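Local structure of flavodoxin-like domain (Synechococcus elongatus PCC 6301, 3HLY) at residues T74-A79 with L102-N107; A48-R53 with A78-Q83; Y7-G12 with M34-A39. The protein probably binds FMN and carries electrons through it as a flavodoxin-like domain. All blocks are in the same frame, centred on the assembly; numbering follows the deposited sequence.

Contact 1 (T74-A79 with L102-N107); sequences TIFAAA and LAQFRN
In this flavodoxin-like alpha/beta fold, helices 66-78 and 98-107 lie next to each other on one side of the parallel sheet, and segments 74-79 and 102-107 are where the two helices meet. The local axes run at 27° to one another and come no closer than 10.7 Å, a wide gap that takes two phenylalanines to bridge. The buried, apolar part faces the sheet. Both rings have CG anti to the carbonyl carbon, which swings them off their helices into the gap. There CE2 of Phe-76 comes over one face of the Phe-105 ring, toward its rim, and reaches CZ of Phe-105 at 3.4 Å; the ring planes are inclined at 44°. Round the edge of Phe-105 the packing is looser: Ala-79 CB lies 4.1 Å from Phe-105 CE1, and the branch methyl CG2 of Ile-75 approaches Phe-105 CZ at 4.2 Å. Leu-57 of strand 54-58 touches both Ile-75 and Phe-105 on the sheet side, so aliphatic and aromatic residues suit this buried layer.

Toward solvent Phe-76 is only partly covered, yet the contact closes just as tightly. Here a long polar residue serves well: the chain of Gln-104, extended beyond CG, spreads across the outer side of Phe-76. Its amide plane is tilted 33° from the ring, with NE2 of Gln-104 poised 3.1 Å above the plane, over the centre of the Phe-76 ring.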
loop_
_atom_site.group_PDB
_atom_site.type_symbol
_atom_site.label_atom_id
_atom_site.label_comp_id
_atom_site.label_asym_id
_atom_site.label_seq_id
_atom_site.Cartn_x
_atom_site.Cartn_y
_atom_site.Cartn_z
ATOM N N THR A 74 11.760 -4.127 5.639
ATOM C CA THR A 74 11.875 -2.878 6.369
ATOM C C THR A 74 10.508 -2.304 6.759
ATOM O O THR A 74 10.381 -1.630 7.787
ATOM C CB THR A 74 12.648 -1.832 5.550
ATOM O OG1 THR A 74 13.922 -2.373 5.171
ATOM C CG2 THR A 74 12.863 -0.576 6.375
ATOM N N ILE A 75 9.495 -2.554 5.931
ATOM C CA ILE A 75 8.146 -2.068 6.227
ATOM C C ILE A 75 7.599 -2.887 7.402
ATOM O O ILE A 75 7.112 -2.333 8.386
ATOM C CB ILE A 75 7.216 -2.211 4.984
ATOM C CG1 ILE A 75 7.694 -1.261 3.876
ATOM C CG2 ILE A 75 5.755 -1.936 5.368
ATOM C CD1 ILE A 75 6.982 -1.430 2.541
ATOM N N PHE A 76 7.705 -4.209 7.301
ATOM C CA PHE A 76 7.220 -5.091 8.363
ATOM C C PHE A 76 7.907 -4.770 9.679
ATOM O O PHE A 76 7.268 -4.702 10.734
ATOM C CB PHE A 76 7.454 -6.553 7.979
ATOM C CG PHE A 76 6.470 -7.075 6.974
ATOM C CD1 PHE A 76 6.899 -7.793 5.868
ATOM C CD2 PHE A 76 5.106 -6.852 7.137
ATOM C CE1 PHE A 76 5.985 -8.281 4.936
ATOM C CE2 PHE A 76 4.182 -7.338 6.212
ATOM C CZ PHE A 76 4.619 -8.050 5.113
ATOM N N ALA A 77 9.214 -4.557 9.612
ATOM C CA ALA A 77 9.980 -4.227 10.802
ATOM C C ALA A 77 9.505 -2.916 11.424
ATOM O O ALA A 77 9.446 -2.799 12.632
ATOM C CB ALA A 77 11.473 -4.145 10.457
ATOM N N ALA A 78 9.143 -1.934 10.604
ATOM C CA ALA A 78 8.708 -0.644 11.138
ATOM C C ALA A 78 7.205 -0.454 11.360
ATOM O O ALA A 78 6.800 0.459 12.090
ATOM C CB ALA A 78 9.240 0.482 10.255
ATOM N N ALA A 79 6.375 -1.290 10.738
ATOM C CA ALA A 79 4.932 -1.149 10.910
ATOM C C ALA A 79 4.550 -1.470 12.350
ATOM O O ALA A 79 5.159 -2.341 12.979
ATOM C CB ALA A 79 4.189 -2.073 9.952
ATOM N N LEU A 102 -1.804 -9.622 4.560
ATOM C CA LEU A 102 -2.803 -9.188 5.524
ATOM C C LEU A 102 -2.625 -9.868 6.885
ATOM O O LEU A 102 -2.796 -9.230 7.925
ATOM C CB LEU A 102 -4.218 -9.442 4.978
ATOM C CG LEU A 102 -5.393 -9.032 5.876
ATOM C CD1 LEU A 102 -5.356 -7.527 6.144
ATOM C CD2 LEU A 102 -6.700 -9.416 5.213
ATOM N N ALA A 103 -2.283 -11.153 6.881
ATOM C CA ALA A 103 -2.079 -11.874 8.135
ATOM C C ALA A 103 -0.920 -11.232 8.903
ATOM O O ALA A 103 -1.048 -10.897 10.080
ATOM C CB ALA A 103 -1.788 -13.349 7.857
ATOM N N GLN A 104 0.197 -11.039 8.214
ATOM C CA GLN A 104 1.375 -10.427 8.813
ATOM C C GLN A 104 1.095 -9.086 9.485
ATOM O O GLN A 104 1.509 -8.866 10.621
ATOM C CB GLN A 104 2.459 -10.248 7.760
ATOM C CG GLN A 104 3.581 -11.245 7.874
ATOM C CD GLN A 104 4.609 -11.052 6.798
ATOM O OE1 GLN A 104 4.341 -11.307 5.619
ATOM N NE2 GLN A 104 5.796 -10.586 7.187
ATOM N N PHE A 105 0.385 -8.197 8.793
ATOM C CA PHE A 105 0.060 -6.890 9.344
ATOM C C PHE A 105 -0.903 -6.956 10.525
ATOM O O PHE A 105 -0.731 -6.242 11.515
ATOM C CB PHE A 105 -0.521 -5.973 8.257
ATOM C CG PHE A 105 0.505 -5.450 7.288
ATOM C CD1 PHE A 105 1.470 -4.537 7.704
ATOM C CD2 PHE A 105 0.513 -5.878 5.968
ATOM C CE1 PHE A 105 2.429 -4.056 6.823
ATOM C CE2 PHE A 105 1.464 -5.410 5.073
ATOM C CZ PHE A 105 2.432 -4.489 5.506
ATOM N N ARG A 106 -1.939 -7.778 10.429
ATOM C CA ARG A 106 -2.866 -7.862 11.552
ATOM C C ARG A 106 -2.135 -8.387 12.784
ATOM O O ARG A 106 -2.436 -7.978 13.899
ATOM C CB ARG A 106 -4.072 -8.761 11.230
ATOM C CG ARG A 106 -5.173 -8.052 10.445
ATOM C CD ARG A 106 -6.543 -8.680 10.724
ATOM N NE ARG A 106 -7.542 -8.383 9.692
ATOM C CZ ARG A 106 -8.280 -7.271 9.619
ATOM N NH1 ARG A 106 -8.165 -6.292 10.527
ATOM N NH2 ARG A 106 -9.144 -7.141 8.623
ATOM N N ASN A 107 -1.167 -9.281 12.584
ATOM C CA ASN A 107 -0.420 -9.810 13.719
ATOM C C ASN A 107 0.456 -8.753 14.376
ATOM O O ASN A 107 0.790 -8.866 15.557
ATOM C CB ASN A 107 0.421 -11.021 13.320
ATOM C CG ASN A 107 -0.268 -12.338 13.657
ATOM O OD1 ASN A 107 -0.925 -12.459 14.705
ATOM N ND2 ASN A 107 -0.112 -13.335 12.782
#

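Contact 2 (A48-R53 with A78-Q83); sequences AVSSAR and AAHNKQ
Three side chains of segment 78-83 meet the end of helix 42-51 and the turn that follows it. At the apolar side, Val-49 has CG1 anti to its backbone N, and this methyl meets Ala-78 CB at 3.9 Å; a short side chain on Ala-78 lets the two helix ends come close. Beside it His-80 turns the edge of its ring to the helix terminus, where NE2 of His-80 gives a weak hydrogen bond to Ser-50 O, 3.4 Å long and 157° at the hydrogen. Gln-83 reaches further along the same chain. Its NE2 comes to 2.8 Å from Ala-52 O, while CB of Gln-83 rests 3.2 Å from Arg-53 O.

The second shell is the type I beta turn from His-80 to Gln-83, which holds these groups in place. His-80 and Gln-83 both have CG in the crowded position between the backbone N and the carbonyl carbon (chi1 59° and 55°), and so fold back over the turn. Gln-83 OE1 accepts from His-80 N at 2.9 Å, the donor standing above the carbonyl plane, and Gln-83 CD lies over one face of the imidazole, toward its rim. At the other ring nitrogen, next to CG, His-80 ND1 accepts from Lys-82 N at 3.2 Å.

Beyond this, Ile-55 of strand 54-58 touches Val-49, Ala-79 and Gln-83. The contact thus joins two successive beta-alpha-beta crossovers of the flavodoxin-like fold, each where its helix gives way to the next strand. With ND1 accepting and NE2 donating, His-80 is probably a neutral imidazole protonated at NE2.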
loop_
_atom_site.group_PDB
_atom_site.type_symbol
_atom_site.label_atom_id
_atom_site.label_comp_id
_atom_site.label_asym_id
_atom_site.label_seq_id
_atom_site.Cartn_x
_atom_site.Cartn_y
_atom_site.Cartn_z
ATOM N N ALA A 48 9.682 7.116 7.146
ATOM C CA ALA A 48 8.446 7.293 6.405
ATOM C C ALA A 48 7.354 6.367 6.944
ATOM O O ALA A 48 6.217 6.775 7.115
ATOM C CB ALA A 48 8.678 7.012 4.926
ATOM N N VAL A 49 7.704 5.118 7.220
ATOM C CA VAL A 49 6.721 4.165 7.725
ATOM C C VAL A 49 6.279 4.438 9.164
ATOM O O VAL A 49 5.086 4.488 9.439
ATOM C CB VAL A 49 7.249 2.716 7.616
ATOM C CG1 VAL A 49 6.197 1.723 8.095
ATOM C CG2 VAL A 49 7.629 2.416 6.193
ATOM N N SER A 50 7.224 4.649 10.077
ATOM C CA SER A 50 6.865 4.870 11.482
ATOM C C SER A 50 5.947 6.061 11.747
ATOM O O SER A 50 5.127 6.027 12.673
ATOM C CB SER A 50 8.125 5.006 12.349
ATOM O OG SER A 50 7.811 4.802 13.724
ATOM N N SER A 51 6.080 7.112 10.941
ATOM C CA SER A 51 5.249 8.296 11.115
ATOM C C SER A 51 3.975 8.230 10.283
ATOM O O SER A 51 3.099 9.063 10.430
ATOM C CB SER A 51 6.036 9.549 10.737
ATOM O OG SER A 51 6.416 9.487 9.381
ATOM N N ALA A 52 3.880 7.237 9.406
ATOM C CA ALA A 52 2.707 7.082 8.561
ATOM C C ALA A 52 1.479 6.753 9.391
ATOM O O ALA A 52 1.542 5.941 10.299
ATOM C CB ALA A 52 2.946 5.972 7.542
ATOM N N ARG A 53 0.356 7.381 9.087
ATOM C CA ARG A 53 -0.856 7.081 9.819
ATOM C C ARG A 53 -1.432 5.832 9.135
ATOM O O ARG A 53 -2.108 4.999 9.750
ATOM C CB ARG A 53 -1.817 8.268 9.743
ATOM C CG ARG A 53 -2.935 8.207 10.757
ATOM C CD ARG A 53 -3.464 9.596 11.138
ATOM N NE ARG A 53 -4.763 9.498 11.804
ATOM C CZ ARG A 53 -4.977 8.849 12.946
ATOM N NH1 ARG A 53 -3.976 8.241 13.569
ATOM N NH2 ARG A 53 -6.201 8.779 13.447
ATOM N N ALA A 78 9.143 -1.934 10.604
ATOM C CA ALA A 78 8.708 -0.644 11.138
ATOM C C ALA A 78 7.205 -0.454 11.360
ATOM O O ALA A 78 6.800 0.459 12.090
ATOM C CB ALA A 78 9.240 0.482 10.255
ATOM N N ALA A 79 6.375 -1.290 10.738
ATOM C CA ALA A 79 4.932 -1.149 10.910
ATOM C C ALA A 79 4.550 -1.470 12.350
ATOM O O ALA A 79 5.159 -2.341 12.979
ATOM C CB ALA A 79 4.189 -2.073 9.952
ATOM N N HIS A 80 3.534 -0.783 12.865
ATOM C CA HIS A 80 3.120 -1.005 14.241
ATOM C C HIS A 80 1.610 -0.945 14.417
ATOM O O HIS A 80 0.881 -0.608 13.479
ATOM C CB HIS A 80 3.798 0.016 15.150
ATOM C CG HIS A 80 3.490 1.430 14.797
ATOM N ND1 HIS A 80 2.328 2.058 15.193
ATOM C CD2 HIS A 80 4.173 2.332 14.055
ATOM C CE1 HIS A 80 2.309 3.286 14.708
ATOM N NE2 HIS A 80 3.416 3.476 14.013
ATOM N N ASN A 81 1.165 -1.241 15.638
ATOM C CA ASN A 81 -0.253 -1.302 15.996
ATOM C C ASN A 81 -1.161 -0.086 15.968
ATOM O O ASN A 81 -2.357 -0.235 16.187
ATOM C CB ASN A 81 -0.415 -1.958 17.372
ATOM C CG ASN A 81 0.284 -1.181 18.483
ATOM O OD1 ASN A 81 0.090 0.027 18.642
ATOM N ND2 ASN A 81 1.092 -1.882 19.265
ATOM N N LYS A 82 -0.646 1.105 15.708
ATOM C CA LYS A 82 -1.518 2.276 15.699
ATOM C C LYS A 82 -1.921 2.722 14.287
ATOM O O LYS A 82 -2.554 3.769 14.115
ATOM C CB LYS A 82 -0.828 3.419 16.415
ATOM N N GLN A 83 -1.574 1.923 13.284
ATOM C CA GLN A 83 -1.863 2.302 11.906
ATOM C C GLN A 83 -2.716 1.338 11.082
ATOM O O GLN A 83 -2.960 0.193 11.484
ATOM C CB GLN A 83 -0.537 2.598 11.196
ATOM C CG GLN A 83 0.494 1.474 11.261
ATOM C CD GLN A 83 1.926 1.978 11.054
ATOM O OE1 GLN A 83 2.862 1.190 10.912
ATOM N NE2 GLN A 83 2.094 3.299 11.039
#

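Contact 3 (Y7-G12 with M34-A39); sequences YLSDYG and MVDLRA
The guanidinium of Arg-38 has Leu-8 CD2 over the centre of one face, 4.2 Å above the plane, and Ser-9 at its edge. In that plane NE of Arg-38 donates to a lone pair of Ser-9 O at 2.6 Å; a weak second bond from NH2 goes to the same oxygen. An Arg chain extended from CG to NE is long enough to pass Leu-8 and still reach this carbonyl. The Tyr-7 ring lies obliquely to its neighbours, its CE1 being 4.1 Å from CE of selenomethionine Met-34.

Leu-8 and Ser-9 open the loop that follows strand 3-7, and Arg-38 flanks it. In flavodoxins the corresponding loop holds the FMN phosphate, so residues 9-14 probably do likewise here. Strand 32-36, parallel to 3-7, ends alongside: Leu-37 N donates to Tyr-7 O at 2.9 Å, almost straight at 169°, while Tyr-7 N binds Val-35 O weakly.

Asp-36 then carries the pairing into the loop. With CG anti to the backbone N, its OD1 accepts from Ser-9 N at 3.0 Å and, closing an Asx turn, from Arg-38 N; both donors stand above the carboxylate plane, and they would probably favour the ionised acid. Ser-9 OG donates to Asp-36 OD2 over a very short modelled distance, its position being less certain. Further along, Tyr-11 CB approaches Arg-38 NH2 at 3.6 Å, and the Tyr-11 hydroxyl is bonded to Gly-93 N.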
loop_
_atom_site.group_PDB
_atom_site.type_symbol
_atom_site.label_atom_id
_atom_site.label_comp_id
_atom_site.label_asym_id
_atom_site.label_seq_id
_atom_site.Cartn_x
_atom_site.Cartn_y
_atom_site.Cartn_z
ATOM N N TYR A 7 5.034 0.517 -3.680
ATOM C CA TYR A 7 4.771 -0.424 -4.769
ATOM C C TYR A 7 6.024 -0.614 -5.603
ATOM O O TYR A 7 7.054 -0.008 -5.328
ATOM C CB TYR A 7 3.647 0.089 -5.675
ATOM C CG TYR A 7 3.909 1.462 -6.244
ATOM C CD1 TYR A 7 3.816 2.597 -5.438
ATOM C CD2 TYR A 7 4.292 1.630 -7.578
ATOM C CE1 TYR A 7 4.099 3.860 -5.938
ATOM C CE2 TYR A 7 4.582 2.901 -8.091
ATOM C CZ TYR A 7 4.481 4.008 -7.260
ATOM O OH TYR A 7 4.755 5.270 -7.738
ATOM N N LEU A 8 5.935 -1.460 -6.624
ATOM C CA LEU A 8 7.073 -1.686 -7.505
ATOM C C LEU A 8 6.846 -0.973 -8.826
ATOM O O LEU A 8 5.806 -1.135 -9.463
ATOM C CB LEU A 8 7.289 -3.181 -7.775
ATOM C CG LEU A 8 7.954 -4.033 -6.694
ATOM C CD1 LEU A 8 6.988 -4.239 -5.544
ATOM C CD2 LEU A 8 8.350 -5.381 -7.286
ATOM N N SER A 9 7.823 -0.183 -9.240
ATOM C CA SER A 9 7.700 0.524 -10.499
ATOM C C SER A 9 7.536 -0.460 -11.636
ATOM O O SER A 9 8.277 -1.429 -11.743
ATOM C CB SER A 9 8.937 1.382 -10.758
ATOM O OG SER A 9 8.883 2.577 -10.001
ATOM N N ASP A 10 6.545 -0.208 -12.477
ATOM C CA ASP A 10 6.289 -1.026 -13.647
ATOM C C ASP A 10 6.073 -2.521 -13.430
ATOM O O ASP A 10 6.446 -3.328 -14.281
ATOM C CB ASP A 10 7.410 -0.798 -14.667
ATOM C CG ASP A 10 7.622 0.677 -14.966
ATOM O OD1 ASP A 10 6.628 1.431 -14.908
ATOM O OD2 ASP A 10 8.768 1.094 -15.261
ATOM N N TYR A 11 5.473 -2.887 -12.301
ATOM C CA TYR A 11 5.156 -4.283 -12.013
ATOM C C TYR A 11 3.644 -4.408 -12.135
ATOM O O TYR A 11 2.900 -3.812 -11.358
ATOM C CB TYR A 11 5.576 -4.678 -10.595
ATOM C CG TYR A 11 5.281 -6.127 -10.281
ATOM C CD1 TYR A 11 4.671 -6.493 -9.082
ATOM C CD2 TYR A 11 5.593 -7.137 -11.197
ATOM C CE1 TYR A 11 4.372 -7.825 -8.805
ATOM C CE2 TYR A 11 5.299 -8.472 -10.931
ATOM C CZ TYR A 11 4.685 -8.808 -9.736
ATOM O OH TYR A 11 4.347 -10.117 -9.485
ATOM N N GLY A 12 3.182 -5.176 -13.112
ATOM C CA GLY A 12 1.750 -5.315 -13.298
ATOM C C GLY A 12 1.118 -3.944 -13.501
ATOM O O GLY A 12 1.578 -3.158 -14.334
HETATM N N MSE A 34 4.721 8.580 -1.744
HETATM C CA MSE A 34 4.923 7.447 -2.634
HETATM C C MSE A 34 6.377 7.004 -2.616
HETATM O O MSE A 34 7.290 7.821 -2.600
HETATM C CB MSE A 34 4.526 7.835 -4.049
HETATM C CG MSE A 34 3.304 8.713 -4.073
HETATM SE SE MSE A 34 2.127 8.202 -5.481
HETATM C CE MSE A 34 1.367 6.626 -4.676
ATOM N N VAL A 35 6.567 5.696 -2.639
ATOM C CA VAL A 35 7.888 5.103 -2.602
ATOM C C VAL A 35 7.945 3.937 -3.576
ATOM O O VAL A 35 6.970 3.207 -3.726
ATOM C CB VAL A 35 8.198 4.624 -1.160
ATOM C CG1 VAL A 35 9.295 3.579 -1.164
ATOM C CG2 VAL A 35 8.598 5.816 -0.301
ATOM N N ASP A 36 9.080 3.795 -4.259
ATOM C CA ASP A 36 9.289 2.710 -5.207
ATOM C C ASP A 36 10.165 1.723 -4.447
ATOM O O ASP A 36 11.319 2.021 -4.144
ATOM C CB ASP A 36 10.031 3.215 -6.446
ATOM C CG ASP A 36 10.243 2.131 -7.496
ATOM O OD1 ASP A 36 9.769 0.986 -7.309
ATOM O OD2 ASP A 36 10.889 2.434 -8.527
ATOM N N LEU A 37 9.610 0.555 -4.139
ATOM C CA LEU A 37 10.333 -0.459 -3.383
ATOM C C LEU A 37 11.599 -0.960 -4.097
ATOM O O LEU A 37 12.575 -1.354 -3.451
ATOM C CB LEU A 37 9.377 -1.607 -3.066
ATOM C CG LEU A 37 8.081 -1.115 -2.381
ATOM C CD1 LEU A 37 7.148 -2.279 -2.128
ATOM C CD2 LEU A 37 8.414 -0.404 -1.070
ATOM N N ARG A 38 11.580 -0.930 -5.426
ATOM C CA ARG A 38 12.716 -1.363 -6.229
ATOM C C ARG A 38 13.935 -0.477 -6.036
ATOM O O ARG A 38 15.053 -0.915 -6.296
ATOM C CB ARG A 38 12.400 -1.320 -7.722
ATOM C CG ARG A 38 11.349 -2.244 -8.261
ATOM C CD ARG A 38 11.286 -2.009 -9.760
ATOM N NE ARG A 38 10.169 -2.675 -10.412
ATOM C CZ ARG A 38 10.167 -3.949 -10.779
ATOM N NH1 ARG A 38 11.233 -4.712 -10.558
ATOM N NH2 ARG A 38 9.098 -4.454 -11.381
ATOM N N ALA A 39 13.737 0.761 -5.594
ATOM C CA ALA A 39 14.872 1.668 -5.461
ATOM C C ALA A 39 14.959 2.602 -4.257
ATOM O O ALA A 39 15.963 3.294 -4.095
ATOM C CB ALA A 39 14.980 2.492 -6.735
#

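In the fold
Contacts 1 and 2 are neighbours, their centres about 9 Å apart. They share Ala-78 and Ala-79, so the end of helix 66-78 packs against helix 98-107 and against the end of helix 42-51; Ile-75 O also lies 4.2 Å from Val-49 CG1. Both sit where helices run into the strands, whereas contact 3 lies at the opposite, C-terminal ends of strands 3-7 and 32-36, the edge where flavodoxins bind FMN. Its centre is about 18 Å from that of contact 1 and about 19 Å from that of contact 2. Contacts 1 and 3 still touch: Ile-75 CD1 packs on Leu-37 CD2 at 4.0 Å.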